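Local coordinates for protein galactitol-1-phosphate 5-dehydrogenase (Escherichia coli, PDB 4UEJ) that oxidises galactitol 1-phosphate to D-tagatose 6-phosphate with NAD+, as a zinc-dependent homodimeric dehydrogenase of the alcohol dehydrogenase family, at residues A80-L86 against K126-L131; V188-S194 against A206-S212; S3-T8 against Y53-L57; G238-V243 against G260-L266. One frame throughout, in Å; residues are numbered along the deposited sequence.

Interaction 1 of 4, residues A80-L86 against K126-L131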
loop_
_atom_site.group_PDB
_atom_site.type_symbol
_atom_site.label_atom_id
_atom_site.label_comp_id
_atom_site.label_asym_id
_atom_site.label_seq_id
_atom_site.Cartn_x
_atom_site.Cartn_y
_atom_site.Cartn_z
ATOM N N ALA A 80 19.073 -15.676 -31.189
ATOM C CA ALA A 80 18.215 -16.153 -30.113
ATOM C C ALA A 80 17.533 -14.984 -29.431
ATOM O O ALA A 80 18.176 -13.978 -29.142
ATOM C CB ALA A 80 19.023 -16.949 -29.108
ATOM N N VAL A 81 16.235 -15.117 -29.175
ATOM C CA VAL A 81 15.476 -14.066 -28.506
ATOM C C VAL A 81 14.481 -14.632 -27.499
ATOM O O VAL A 81 14.055 -15.784 -27.605
ATOM C CB VAL A 81 14.692 -13.188 -29.516
ATOM C CG1 VAL A 81 15.643 -12.404 -30.401
ATOM C CG2 VAL A 81 13.754 -14.048 -30.353
ATOM N N ALA A 82 14.133 -13.814 -26.511
ATOM C CA ALA A 82 12.948 -14.048 -25.693
ATOM C C ALA A 82 11.896 -13.048 -26.104
ATOM O O ALA A 82 12.230 -11.967 -26.556
ATOM C CB ALA A 82 13.257 -13.899 -24.213
ATOM N N CYS A 83 10.629 -13.399 -25.934
ATOM C CA CYS A 83 9.560 -12.457 -26.217
ATOM C C CYS A 83 9.376 -11.442 -25.088
ATOM O O CYS A 83 9.373 -11.809 -23.918
ATOM C CB CYS A 83 8.259 -13.203 -26.449
ATOM S SG CYS A 83 6.851 -12.140 -26.744
ATOM N N VAL A 84 9.231 -10.175 -25.473
ATOM C CA VAL A 84 8.806 -9.100 -24.588
ATOM C C VAL A 84 7.347 -8.851 -24.948
ATOM O O VAL A 84 7.065 -8.207 -25.951
ATOM C CB VAL A 84 9.644 -7.830 -24.786
ATOM C CG1 VAL A 84 9.216 -6.734 -23.806
ATOM C CG2 VAL A 84 11.117 -8.145 -24.632
ATOM N N PRO A 85 6.415 -9.420 -24.171
ATOM C CA PRO A 85 5.065 -9.567 -24.730
ATOM C C PRO A 85 4.218 -8.295 -24.733
ATOM O O PRO A 85 3.286 -8.213 -25.528
ATOM C CB PRO A 85 4.428 -10.637 -23.831
ATOM C CG PRO A 85 5.210 -10.558 -22.524
ATOM C CD PRO A 85 6.616 -10.228 -22.951
ATOM N N LEU A 86 4.537 -7.337 -23.872
ATOM C CA LEU A 86 3.799 -6.064 -23.824
ATOM C C LEU A 86 4.228 -5.161 -24.955
ATOM O O LEU A 86 5.420 -5.010 -25.201
ATOM C CB LEU A 86 4.034 -5.347 -22.488
ATOM C CG LEU A 86 3.468 -3.913 -22.461
ATOM C CD1 LEU A 86 2.021 -4.049 -22.338
ATOM C CD2 LEU A 86 4.014 -3.074 -21.347
ATOM N N LYS A 126 10.416 -4.461 -31.055
ATOM C CA LYS A 126 10.408 -4.083 -29.650
ATOM C C LYS A 126 9.819 -5.175 -28.761
ATOM O O LYS A 126 9.871 -5.070 -27.538
ATOM C CB LYS A 126 9.647 -2.773 -29.455
ATOM C CG LYS A 126 10.454 -1.555 -29.899
ATOM C CD LYS A 126 9.818 -0.257 -29.445
ATOM C CE LYS A 126 10.867 0.825 -29.228
ATOM N NZ LYS A 126 11.731 1.006 -30.429
ATOM N N ASN A 127 9.266 -6.217 -29.381
ATOM C CA ASN A 127 8.718 -7.358 -28.648
ATOM C C ASN A 127 9.674 -8.547 -28.560
ATOM O O ASN A 127 9.262 -9.642 -28.192
ATOM C CB ASN A 127 7.408 -7.843 -29.286
ATOM C CG ASN A 127 6.271 -6.861 -29.129
ATOM O OD1 ASN A 127 5.606 -6.510 -30.110
ATOM N ND2 ASN A 127 6.025 -6.422 -27.891
ATOM N N VAL A 128 10.936 -8.357 -28.929
ATOM C CA VAL A 128 11.919 -9.413 -28.687
ATOM C C VAL A 128 13.146 -8.847 -27.995
ATOM O O VAL A 128 13.487 -7.670 -28.152
ATOM C CB VAL A 128 12.358 -10.135 -29.979
ATOM C CG1 VAL A 128 11.188 -10.884 -30.603
ATOM C CG2 VAL A 128 12.949 -9.160 -30.967
ATOM N N PHE A 129 13.800 -9.716 -27.233
ATOM C CA PHE A 129 14.932 -9.361 -26.394
ATOM C C PHE A 129 16.029 -10.373 -26.659
ATOM O O PHE A 129 15.834 -11.560 -26.456
ATOM C CB PHE A 129 14.507 -9.349 -24.923
ATOM C CG PHE A 129 15.633 -9.199 -23.942
ATOM C CD1 PHE A 129 16.102 -7.942 -23.594
ATOM C CD2 PHE A 129 16.174 -10.312 -23.309
ATOM C CE1 PHE A 129 17.120 -7.799 -22.662
ATOM C CE2 PHE A 129 17.187 -10.175 -22.381
ATOM C CZ PHE A 129 17.664 -8.911 -22.061
ATOM N N ALA A 130 17.165 -9.893 -27.151
ATOM C CA ALA A 130 18.234 -10.778 -27.601
ATOM C C ALA A 130 18.881 -11.507 -26.434
ATOM O O ALA A 130 19.205 -10.895 -25.424
ATOM C CB ALA A 130 19.279 -9.991 -28.375
ATOM N N LEU A 131 19.071 -12.812 -26.597
ATOM C CA LEU A 131 19.718 -13.651 -25.588
ATOM C C LEU A 131 21.212 -13.769 -25.861
ATOM O O LEU A 131 21.644 -13.692 -27.013
ATOM C CB LEU A 131 19.089 -15.053 -25.572
ATOM C CG LEU A 131 17.565 -15.107 -25.528
ATOM C CD1 LEU A 131 17.053 -16.538 -25.560
ATOM C CD2 LEU A 131 17.108 -14.403 -24.297
HETATM O O HOH W 1 20.775 -13.297 -29.568
#

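Interaction 2 of 4, residues V188-S194 against A206-S212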
loop_
_atom_site.group_PDB
_atom_site.type_symbol
_atom_site.label_atom_id
_atom_site.label_comp_id
_atom_site.label_asym_id
_atom_site.label_seq_id
_atom_site.Cartn_x
_atom_site.Cartn_y
_atom_site.Cartn_z
ATOM N N VAL A 188 15.543 -15.180 3.297
ATOM C CA VAL A 188 14.362 -15.410 2.481
ATOM C C VAL A 188 13.514 -16.483 3.137
ATOM O O VAL A 188 14.020 -17.549 3.500
ATOM C CB VAL A 188 14.730 -15.839 1.045
ATOM C CG1 VAL A 188 13.478 -16.010 0.215
ATOM C CG2 VAL A 188 15.678 -14.839 0.428
ATOM N N THR A 189 12.234 -16.176 3.313
ATOM C CA THR A 189 11.263 -17.092 3.894
ATOM C C THR A 189 10.237 -17.423 2.823
ATOM O O THR A 189 9.811 -16.527 2.103
ATOM C CB THR A 189 10.564 -16.460 5.113
ATOM O OG1 THR A 189 11.517 -16.306 6.174
ATOM C CG2 THR A 189 9.400 -17.319 5.585
ATOM N N ALA A 190 9.835 -18.683 2.705
ATOM C CA ALA A 190 8.819 -19.024 1.713
ATOM C C ALA A 190 7.561 -19.557 2.388
ATOM O O ALA A 190 7.647 -20.336 3.315
ATOM C CB ALA A 190 9.366 -20.048 0.712
ATOM N N ILE A 191 6.396 -19.131 1.907
ATOM C CA ILE A 191 5.127 -19.537 2.488
ATOM C C ILE A 191 4.196 -20.089 1.418
ATOM O O ILE A 191 4.035 -19.477 0.375
ATOM C CB ILE A 191 4.440 -18.352 3.209
ATOM C CG1 ILE A 191 5.391 -17.727 4.237
ATOM C CG2 ILE A 191 3.135 -18.807 3.839
ATOM C CD1 ILE A 191 4.779 -16.549 5.033
ATOM N N ASP A 192 3.590 -21.250 1.671
ATOM C CA ASP A 192 2.690 -21.859 0.690
ATOM C C ASP A 192 1.698 -22.809 1.350
ATOM O O ASP A 192 1.958 -23.314 2.443
ATOM C CB ASP A 192 3.486 -22.611 -0.382
ATOM C CG ASP A 192 2.667 -22.872 -1.636
ATOM O OD1 ASP A 192 2.291 -21.898 -2.315
ATOM O OD2 ASP A 192 2.396 -24.049 -1.948
ATOM N N ILE A 193 0.566 -23.040 0.686
ATOM C CA ILE A 193 -0.479 -23.925 1.215
ATOM C C ILE A 193 -0.081 -25.399 1.178
ATOM O O ILE A 193 -0.613 -26.202 1.945
ATOM C CB ILE A 193 -1.819 -23.769 0.449
ATOM C CG1 ILE A 193 -1.744 -24.433 -0.929
ATOM C CG2 ILE A 193 -2.215 -22.300 0.333
ATOM C CD1 ILE A 193 -3.091 -24.664 -1.572
ATOM N N SER A 194 0.839 -25.758 0.286
ATOM C CA SER A 194 1.339 -27.129 0.201
ATOM C C SER A 194 2.787 -27.183 0.662
ATOM O O SER A 194 3.431 -26.148 0.795
ATOM C CB SER A 194 1.221 -27.673 -1.225
ATOM O OG SER A 194 -0.131 -27.894 -1.580
ATOM N N ALA A 206 15.787 -20.470 0.455
ATOM C CA ALA A 206 14.942 -20.014 1.565
ATOM C C ALA A 206 15.481 -20.641 2.846
ATOM O O ALA A 206 15.777 -21.828 2.879
ATOM C CB ALA A 206 13.471 -20.378 1.344
ATOM N N MET A 207 15.655 -19.839 3.888
ATOM C CA MET A 207 16.238 -20.367 5.116
ATOM C C MET A 207 15.166 -20.990 6.000
ATOM O O MET A 207 15.470 -21.772 6.903
ATOM C CB MET A 207 17.010 -19.279 5.856
ATOM C CG MET A 207 16.324 -17.928 5.940
ATOM S SD MET A 207 15.243 -17.777 7.377
ATOM C CE MET A 207 16.396 -18.072 8.708
ATOM N N GLN A 208 13.907 -20.664 5.719
ATOM C CA GLN A 208 12.787 -21.336 6.365
ATOM C C GLN A 208 11.520 -21.240 5.526
ATOM O O GLN A 208 11.405 -20.367 4.661
ATOM C CB GLN A 208 12.536 -20.743 7.739
ATOM C CG GLN A 208 12.033 -19.322 7.669
ATOM C CD GLN A 208 12.031 -18.653 9.021
ATOM O OE1 GLN A 208 12.166 -19.317 10.058
ATOM N NE2 GLN A 208 11.890 -17.333 9.024
ATOM N N THR A 209 10.591 -22.154 5.792
ATOM C CA THR A 209 9.319 -22.233 5.087
ATOM C C THR A 209 8.164 -22.435 6.067
ATOM O O THR A 209 8.292 -23.154 7.060
ATOM C CB THR A 209 9.293 -23.387 4.065
ATOM O OG1 THR A 209 9.540 -24.637 4.728
ATOM C CG2 THR A 209 10.350 -23.181 2.986
ATOM N N PHE A 210 7.040 -21.786 5.787
ATOM C CA PHE A 210 5.818 -21.982 6.552
ATOM C C PHE A 210 4.731 -22.574 5.660
ATOM O O PHE A 210 4.421 -22.029 4.594
ATOM C CB PHE A 210 5.315 -20.655 7.142
ATOM C CG PHE A 210 6.342 -19.907 7.953
ATOM C CD1 PHE A 210 7.292 -20.582 8.708
ATOM C CD2 PHE A 210 6.331 -18.520 7.987
ATOM C CE1 PHE A 210 8.226 -19.883 9.462
ATOM C CE2 PHE A 210 7.259 -17.813 8.739
ATOM C CZ PHE A 210 8.207 -18.500 9.480
ATOM N N ASN A 211 4.157 -23.681 6.100
ATOM C CA ASN A 211 2.986 -24.262 5.464
ATOM C C ASN A 211 1.736 -23.597 6.016
ATOM O O ASN A 211 1.382 -23.820 7.169
ATOM C CB ASN A 211 2.940 -25.769 5.713
ATOM C CG ASN A 211 1.862 -26.468 4.910
ATOM O OD1 ASN A 211 0.733 -25.991 4.805
ATOM N ND2 ASN A 211 2.207 -27.618 4.339
ATOM N N SER A 212 1.061 -22.789 5.208
ATOM C CA SER A 212 -0.017 -21.962 5.747
ATOM C C SER A 212 -1.287 -22.767 6.021
ATOM O O SER A 212 -2.246 -22.251 6.597
ATOM C CB SER A 212 -0.317 -20.802 4.802
ATOM O OG SER A 212 -0.806 -21.265 3.562
#

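Interaction 3 of 4, residues S3-T8 against Y53-L57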
loop_
_atom_site.group_PDB
_atom_site.type_symbol
_atom_site.label_atom_id
_atom_site.label_comp_id
_atom_site.label_asym_id
_atom_site.label_seq_id
_atom_site.Cartn_x
_atom_site.Cartn_y
_atom_site.Cartn_z
ATOM N N SER A 3 -0.483 -24.897 -33.755
ATOM C CA SER A 3 -0.605 -24.016 -32.601
ATOM C C SER A 3 -1.611 -24.606 -31.627
ATOM O O SER A 3 -2.398 -25.484 -31.990
ATOM C CB SER A 3 -1.033 -22.607 -33.025
ATOM O OG SER A 3 -2.287 -22.640 -33.682
ATOM N N VAL A 4 -1.586 -24.130 -30.388
ATOM C CA VAL A 4 -2.605 -24.517 -29.428
ATOM C C VAL A 4 -3.659 -23.424 -29.352
ATOM O O VAL A 4 -3.344 -22.256 -29.128
ATOM C CB VAL A 4 -2.020 -24.770 -28.035
ATOM C CG1 VAL A 4 -3.097 -25.315 -27.108
ATOM C CG2 VAL A 4 -0.866 -25.745 -28.125
ATOM N N VAL A 5 -4.910 -23.807 -29.557
ATOM C CA VAL A 5 -6.002 -22.849 -29.537
ATOM C C VAL A 5 -7.001 -23.198 -28.440
ATOM O O VAL A 5 -7.500 -24.322 -28.374
ATOM C CB VAL A 5 -6.723 -22.798 -30.899
ATOM C CG1 VAL A 5 -7.826 -21.769 -30.867
ATOM C CG2 VAL A 5 -5.728 -22.481 -32.010
ATOM N N ASN A 6 -7.282 -22.230 -27.574
ATOM C CA ASN A 6 -8.269 -22.408 -26.519
ATOM C C ASN A 6 -9.593 -21.784 -26.902
ATOM O O ASN A 6 -9.631 -20.661 -27.410
ATOM C CB ASN A 6 -7.777 -21.795 -25.213
ATOM C CG ASN A 6 -6.414 -22.291 -24.829
ATOM O OD1 ASN A 6 -6.275 -23.366 -24.247
ATOM N ND2 ASN A 6 -5.390 -21.516 -25.158
ATOM N N ASP A 7 -10.680 -22.510 -26.664
ATOM C CA ASP A 7 -12.001 -21.956 -26.909
ATOM C C ASP A 7 -12.800 -21.878 -25.617
ATOM O O ASP A 7 -12.349 -22.343 -24.569
ATOM C CB ASP A 7 -12.759 -22.780 -27.948
ATOM C CG ASP A 7 -13.617 -21.915 -28.846
ATOM O OD1 ASP A 7 -14.582 -21.302 -28.341
ATOM O OD2 ASP A 7 -13.308 -21.827 -30.053
ATOM N N THR A 8 -13.979 -21.271 -25.707
ATOM C CA THR A 8 -14.868 -21.088 -24.565
ATOM C C THR A 8 -15.093 -22.398 -23.812
ATOM O O THR A 8 -15.161 -23.465 -24.422
ATOM C CB THR A 8 -16.230 -20.511 -25.018
ATOM O OG1 THR A 8 -16.018 -19.281 -25.719
ATOM C CG2 THR A 8 -17.145 -20.258 -23.829
ATOM N N TYR A 53 -12.334 -15.487 -27.696
ATOM C CA TYR A 53 -12.184 -16.871 -28.124
ATOM C C TYR A 53 -12.612 -16.987 -29.584
ATOM O O TYR A 53 -13.529 -16.288 -30.018
ATOM C CB TYR A 53 -13.008 -17.819 -27.245
ATOM C CG TYR A 53 -12.588 -17.807 -25.798
ATOM C CD1 TYR A 53 -11.507 -18.564 -25.363
ATOM C CD2 TYR A 53 -13.260 -17.025 -24.867
ATOM C CE1 TYR A 53 -11.114 -18.553 -24.039
ATOM C CE2 TYR A 53 -12.872 -17.000 -23.541
ATOM C CZ TYR A 53 -11.801 -17.769 -23.131
ATOM O OH TYR A 53 -11.410 -17.748 -21.813
ATOM N N PRO A 54 -11.940 -17.857 -30.354
ATOM C CA PRO A 54 -10.786 -18.664 -29.941
ATOM C C PRO A 54 -9.529 -17.822 -29.776
ATOM O O PRO A 54 -9.443 -16.742 -30.353
ATOM C CB PRO A 54 -10.627 -19.655 -31.093
ATOM C CG PRO A 54 -11.194 -18.939 -32.275
ATOM C CD PRO A 54 -12.341 -18.140 -31.742
ATOM N N ILE A 55 -8.574 -18.303 -28.989
ATOM C CA ILE A 55 -7.372 -17.531 -28.727
ATOM C C ILE A 55 -6.175 -18.463 -28.647
ATOM O O ILE A 55 -6.307 -19.616 -28.244
ATOM C CB ILE A 55 -7.505 -16.710 -27.418
ATOM C CG1 ILE A 55 -6.361 -15.708 -27.266
ATOM C CG2 ILE A 55 -7.591 -17.628 -26.204
ATOM C CD1 ILE A 55 -6.551 -14.743 -26.089
ATOM N N THR A 56 -5.015 -17.977 -29.070
ATOM C CA THR A 56 -3.781 -18.713 -28.853
ATOM C C THR A 56 -2.974 -17.965 -27.803
ATOM O O THR A 56 -2.615 -16.799 -27.990
ATOM C CB THR A 56 -2.970 -18.883 -30.153
ATOM O OG1 THR A 56 -3.705 -19.718 -31.059
ATOM C CG2 THR A 56 -1.621 -19.533 -29.867
ATOM N N LEU A 57 -2.712 -18.628 -26.683
ATOM C CA LEU A 57 -2.018 -17.983 -25.576
ATOM C C LEU A 57 -0.499 -18.144 -25.691
ATOM O O LEU A 57 0.015 -18.658 -26.688
ATOM C CB LEU A 57 -2.516 -18.555 -24.243
ATOM C CG LEU A 57 -4.020 -18.419 -23.968
ATOM C CD1 LEU A 57 -4.422 -19.160 -22.687
ATOM C CD2 LEU A 57 -4.416 -16.959 -23.893
#

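Interaction 4 of 4, residues G238-V243 against G260-L266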
loop_
_atom_site.group_PDB
_atom_site.type_symbol
_atom_site.label_atom_id
_atom_site.label_comp_id
_atom_site.label_asym_id
_atom_site.label_seq_id
_atom_site.Cartn_x
_atom_site.Cartn_y
_atom_site.Cartn_z
ATOM N N GLY A 238 -2.032 -14.573 -5.223
ATOM C CA GLY A 238 -3.220 -13.946 -5.783
ATOM C C GLY A 238 -4.536 -14.534 -5.305
ATOM O O GLY A 238 -5.474 -14.706 -6.080
ATOM N N VAL A 239 -4.626 -14.829 -4.016
ATOM C CA VAL A 239 -5.896 -15.237 -3.430
ATOM C C VAL A 239 -6.115 -14.402 -2.178
ATOM O O VAL A 239 -5.147 -13.957 -1.561
ATOM C CB VAL A 239 -5.928 -16.740 -3.096
ATOM C CG1 VAL A 239 -5.785 -17.575 -4.358
ATOM C CG2 VAL A 239 -4.837 -17.089 -2.108
ATOM N N PRO A 240 -7.386 -14.164 -1.809
ATOM C CA PRO A 240 -7.652 -13.280 -0.671
ATOM C C PRO A 240 -6.945 -13.724 0.600
ATOM O O PRO A 240 -6.427 -12.876 1.318
ATOM C CB PRO A 240 -9.171 -13.366 -0.505
ATOM C CG PRO A 240 -9.673 -13.706 -1.868
ATOM C CD PRO A 240 -8.633 -14.637 -2.439
ATOM N N GLN A 241 -6.889 -15.029 0.853
ATOM C CA GLN A 241 -6.316 -15.517 2.097
ATOM C C GLN A 241 -4.842 -15.136 2.231
ATOM O O GLN A 241 -4.357 -14.905 3.331
ATOM C CB GLN A 241 -6.470 -17.038 2.207
ATOM C CG GLN A 241 -7.911 -17.539 2.190
ATOM C CD GLN A 241 -8.407 -17.868 0.788
ATOM O OE1 GLN A 241 -7.979 -17.262 -0.195
ATOM N NE2 GLN A 241 -9.305 -18.848 0.692
ATOM N N THR A 242 -4.125 -15.063 1.119
ATOM C CA THR A 242 -2.695 -14.778 1.217
ATOM C C THR A 242 -2.418 -13.286 1.331
ATOM O O THR A 242 -1.443 -12.906 1.966
ATOM C CB THR A 242 -1.885 -15.359 0.033
ATOM O OG1 THR A 242 -2.401 -14.874 -1.217
ATOM C CG2 THR A 242 -1.922 -16.887 0.052
ATOM N N VAL A 243 -3.259 -12.437 0.730
ATOM C CA VAL A 243 -3.157 -10.990 0.949
ATOM C C VAL A 243 -3.405 -10.678 2.415
ATOM O O VAL A 243 -2.646 -9.939 3.041
ATOM C CB VAL A 243 -4.159 -10.181 0.089
ATOM C CG1 VAL A 243 -4.011 -8.687 0.374
ATOM C CG2 VAL A 243 -3.962 -10.466 -1.383
ATOM N N GLY A 260 0.280 -10.846 -7.288
ATOM C CA GLY A 260 -0.803 -11.724 -7.685
ATOM C C GLY A 260 -2.137 -11.023 -7.809
ATOM O O GLY A 260 -2.582 -10.340 -6.895
ATOM N N THR A 261 -2.798 -11.212 -8.947
ATOM C CA THR A 261 -4.093 -10.583 -9.184
ATOM C C THR A 261 -5.239 -11.448 -8.645
ATOM O O THR A 261 -5.267 -12.662 -8.857
ATOM C CB THR A 261 -4.295 -10.298 -10.691
ATOM O OG1 THR A 261 -5.663 -9.964 -10.945
ATOM C CG2 THR A 261 -3.902 -11.507 -11.518
ATOM N N LEU A 262 -6.179 -10.824 -7.941
ATOM C CA LEU A 262 -7.261 -11.563 -7.296
ATOM C C LEU A 262 -8.418 -11.833 -8.245
ATOM O O LEU A 262 -8.730 -11.013 -9.101
ATOM C CB LEU A 262 -7.777 -10.800 -6.071
ATOM C CG LEU A 262 -7.273 -11.193 -4.679
ATOM C CD1 LEU A 262 -5.795 -11.516 -4.659
ATOM C CD2 LEU A 262 -7.600 -10.066 -3.706
ATOM N N HIS A 263 -9.062 -12.980 -8.072
ATOM C CA HIS A 263 -10.226 -13.314 -8.876
ATOM C C HIS A 263 -11.444 -13.485 -7.978
ATOM O O HIS A 263 -12.547 -13.767 -8.443
ATOM C CB HIS A 263 -9.947 -14.568 -9.711
ATOM C CG HIS A 263 -8.851 -14.374 -10.717
ATOM N ND1 HIS A 263 -9.097 -14.122 -12.050
ATOM C CD2 HIS A 263 -7.505 -14.361 -10.577
ATOM C CE1 HIS A 263 -7.951 -13.978 -12.691
ATOM N NE2 HIS A 263 -6.967 -14.118 -11.819
ATOM N N GLN A 264 -11.232 -13.303 -6.680
ATOM C CA GLN A 264 -12.330 -13.190 -5.733
ATOM C C GLN A 264 -12.171 -11.895 -4.948
ATOM O O GLN A 264 -11.072 -11.345 -4.877
ATOM C CB GLN A 264 -12.364 -14.385 -4.786
ATOM C CG GLN A 264 -12.277 -15.727 -5.477
ATOM C CD GLN A 264 -12.378 -16.871 -4.496
ATOM O OE1 GLN A 264 -11.892 -16.774 -3.365
ATOM N NE2 GLN A 264 -13.022 -17.962 -4.915
ATOM N N ASP A 265 -13.263 -11.424 -4.355
ATOM C CA ASP A 265 -13.232 -10.223 -3.537
ATOM C C ASP A 265 -12.326 -10.387 -2.329
ATOM O O ASP A 265 -12.097 -11.499 -1.840
ATOM C CB ASP A 265 -14.640 -9.858 -3.057
ATOM C CG ASP A 265 -15.546 -9.397 -4.180
ATOM O OD1 ASP A 265 -15.103 -9.399 -5.347
ATOM O OD2 ASP A 265 -16.704 -9.025 -3.887
ATOM N N LEU A 266 -11.838 -9.264 -1.826
ATOM C CA LEU A 266 -11.035 -9.263 -0.620
ATOM C C LEU A 266 -11.841 -8.644 0.504
ATOM O O LEU A 266 -12.185 -7.474 0.429
ATOM C CB LEU A 266 -9.734 -8.485 -0.840
ATOM C CG LEU A 266 -8.793 -8.338 0.356
ATOM C CD1 LEU A 266 -8.306 -9.712 0.825
ATOM C CD2 LEU A 266 -7.615 -7.449 -0.004
HETATM O O HOH W 2 -8.251 -14.930 -6.177
#

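Interaction 1 of 4, residues A80-L86 against K126-L131
The carboxamide of N127 reaches V84 through its nitrogen: ND2 donates to V84 O at 2.8 Å, and that oxygen lies 20° out of the amide plane, so the group is tilted against its acceptor. With CG anti to the carbonyl carbon (chi1 -69°), the amide is turned back to the V84 carbonyl, ND2 meeting the oxygen almost end-on, and OD1 is left to a weak bond from K124 N. The second flat group, the F129 ring, does not lie on the facing segment at all. Of its side chain only CB comes close to that segment, 3.6 Å from V84 CG2, while the ring runs on to I143 and S303 in helices 143-155 and 297-307.

From V81-A130 to C83-V128 the backbones pair antiparallel. A82 and F129 form the hydrogen-bonded pair, A82 N giving to F129 O at 2.8 Å and F129 N giving back to A82 O, and V84 N continues the ladder to N127 O. At the other end L131 N meets A80 O at 2.9 Å, nearly straight at hydrogen (177°) but from above the carbonyl plane, and a water donates to both A80 O and L131 O.

Aliphatic contacts complete the pairing. V81 CB and V128 CB meet at 3.9 Å on the face shared with C83 and A130, and L131 lies along the backbone of V81, its CD2 3.9 Å from A82 CB.

V81 and C83 also pair with G63 and F61 of strand 60-68. This strand pair is part of the GroES-like catalytic domain of zinc-containing alcohol dehydrogenases, and the chain leaves it at P85 beside H59 and E144.

Interaction 2 of 4, residues V188-S194 against A206-S212
T189 and Q208 meet by their side chains at the outer edge of the parallel Rossmann-type sheet, where strand 187-192, helix 196-203 and strand 208-211 form a beta-alpha-beta unit. Q208 starts with CG between its backbone N and carbonyl carbon (chi1 68°) and then runs extended, which carries NE2 to T189 OG1 at 3.1 Å; the hydroxyl oxygen lies in the amide plane. With chi1 -68° T189 keeps OG1 beside its backbone N for Q208 and CG2 anti to that N, over a face of the F210 ring and 4.2 Å from the centroid, a CH-pi contact. Near the plane of the same ring, I191 CD1 lies at the edge, 3.9 Å from F210 CD2. M220 and V223 of helix 217-223 also pack on F210. With an alanine here in place of T189, Q208 NE2 would probably lose its acceptor and the F210 ring a methyl group on one face, leaving both freer to turn.

On the other side of the sheet A190 CB packs against T209 CG2 at 4.0 Å. Backbone bonds join the strands, among them F210 N to A190 O at 2.9 Å.

At the end of strand 187-192, D192 occupies a position at which NAD-dependent relatives commonly carry an acid for the adenine ribose. In this structure D192 OD1 accepts from A169 N in the glycine-rich turn, while D192 OD2, met from above the carboxylate plane, accepts from S194 N at 3.2 Å to make an Asx turn.

Interaction 3 of 4, residues S3-T8 against Y53-L57
N6 and I55 form a single antiparallel bridge, N6 N giving to I55 O at 2.9 Å and I55 N returning to N6 O at 3.0 Å, between segments whose end-to-end directions differ by 137°. Just before the bridge, the peptide bond from Y53 to P54 is cis. T8 CA stands over one face of the Y53 ring, 4.2 Å from the centroid in a CH-pi contact, and N6 O lies in the ring plane at the edge, 3.5 Å from Y53 CD1. Beyond the ring, Y53 OH is hydrogen-bonded to R44 O and A50 N.

The bridge ties the N-terminal hairpin of strands 2-7 and 11-16 to the loop that precedes zinc ligand H59, within the catalytic part of the zinc-containing alcohol dehydrogenase fold.

P54 sits alongside two neighbours that point the same way: its CB is 3.5 Å from V5 CG1 and 3.6 Å from D7 OD2. The other oxygen, D7 OD1, accepts from T8 N at 2.7 Å on its anti side, which holds the carboxylate back toward its own backbone. N6, its CG beside the backbone N at chi1 -53°, lays its amide across L57 at about a right angle, placing ND2 3.5 Å from L57 CD1.

Interaction 4 of 4, residues G238-V243 against G260-L266
L262 pushes its CD1 methyl into the hollow where the chain turns from G238 into helix 240-249, 3.3 Å from G238 C and 3.9 Å from V243 CG2. Its chi1 of -98° departs from a staggered value, and this turn of the side chain accompanies the close fit. Beside it the two chains come close at two glycines: a side chain on G238, whose phi is positive, would run into T261 O, and one on G260 into G238 N. P240 is the matching bump on the helix side, its CG 3.3 Å from D265 O and its CD facing the extended side chain of Q264. Further along, L266 spreads two methyls, CD1 at 4.0 Å from P240 CB and CD2 at 3.8 Å from V243 CG1. An alanine at L262 would probably open a gap between G238 and V243.

No direct hydrogen bond crosses this surface; instead a water donates to G238 O and accepts from H263 N, each at 2.8 Å.

F273 of the second subunit packs on V243, L262 and L266, and the D265 carboxylate is hydrogen-bonded to H267 NE2 and S270 N of that subunit. L266 pairs antiparallel with a strand there, continuing the sheet across the homodimer interface of the coenzyme-binding domains.

Interactions 1 and 3 lie in the catalytic part of the chain, their centres 22 Å apart and nearest atoms about 9 Å; interactions 2 and 4 belong to the Rossmann-type part, with centres 18 Å and nearest atoms about 5 Å apart. Interaction 1 approaches a bound glycerol, the side chain of P85 being about 5 Å from it; a similar approach by T261 of interaction 4, 30 Å away between centres, is doubtful because that residue has two conformers. The side chain of P85 is also about 7 Å from a bound zinc, whereas the side chain of L57 in interaction 3 is about 10 Å away from one. Interaction 2, 33 Å from interaction 1 between centres, lies away from the zinc sites.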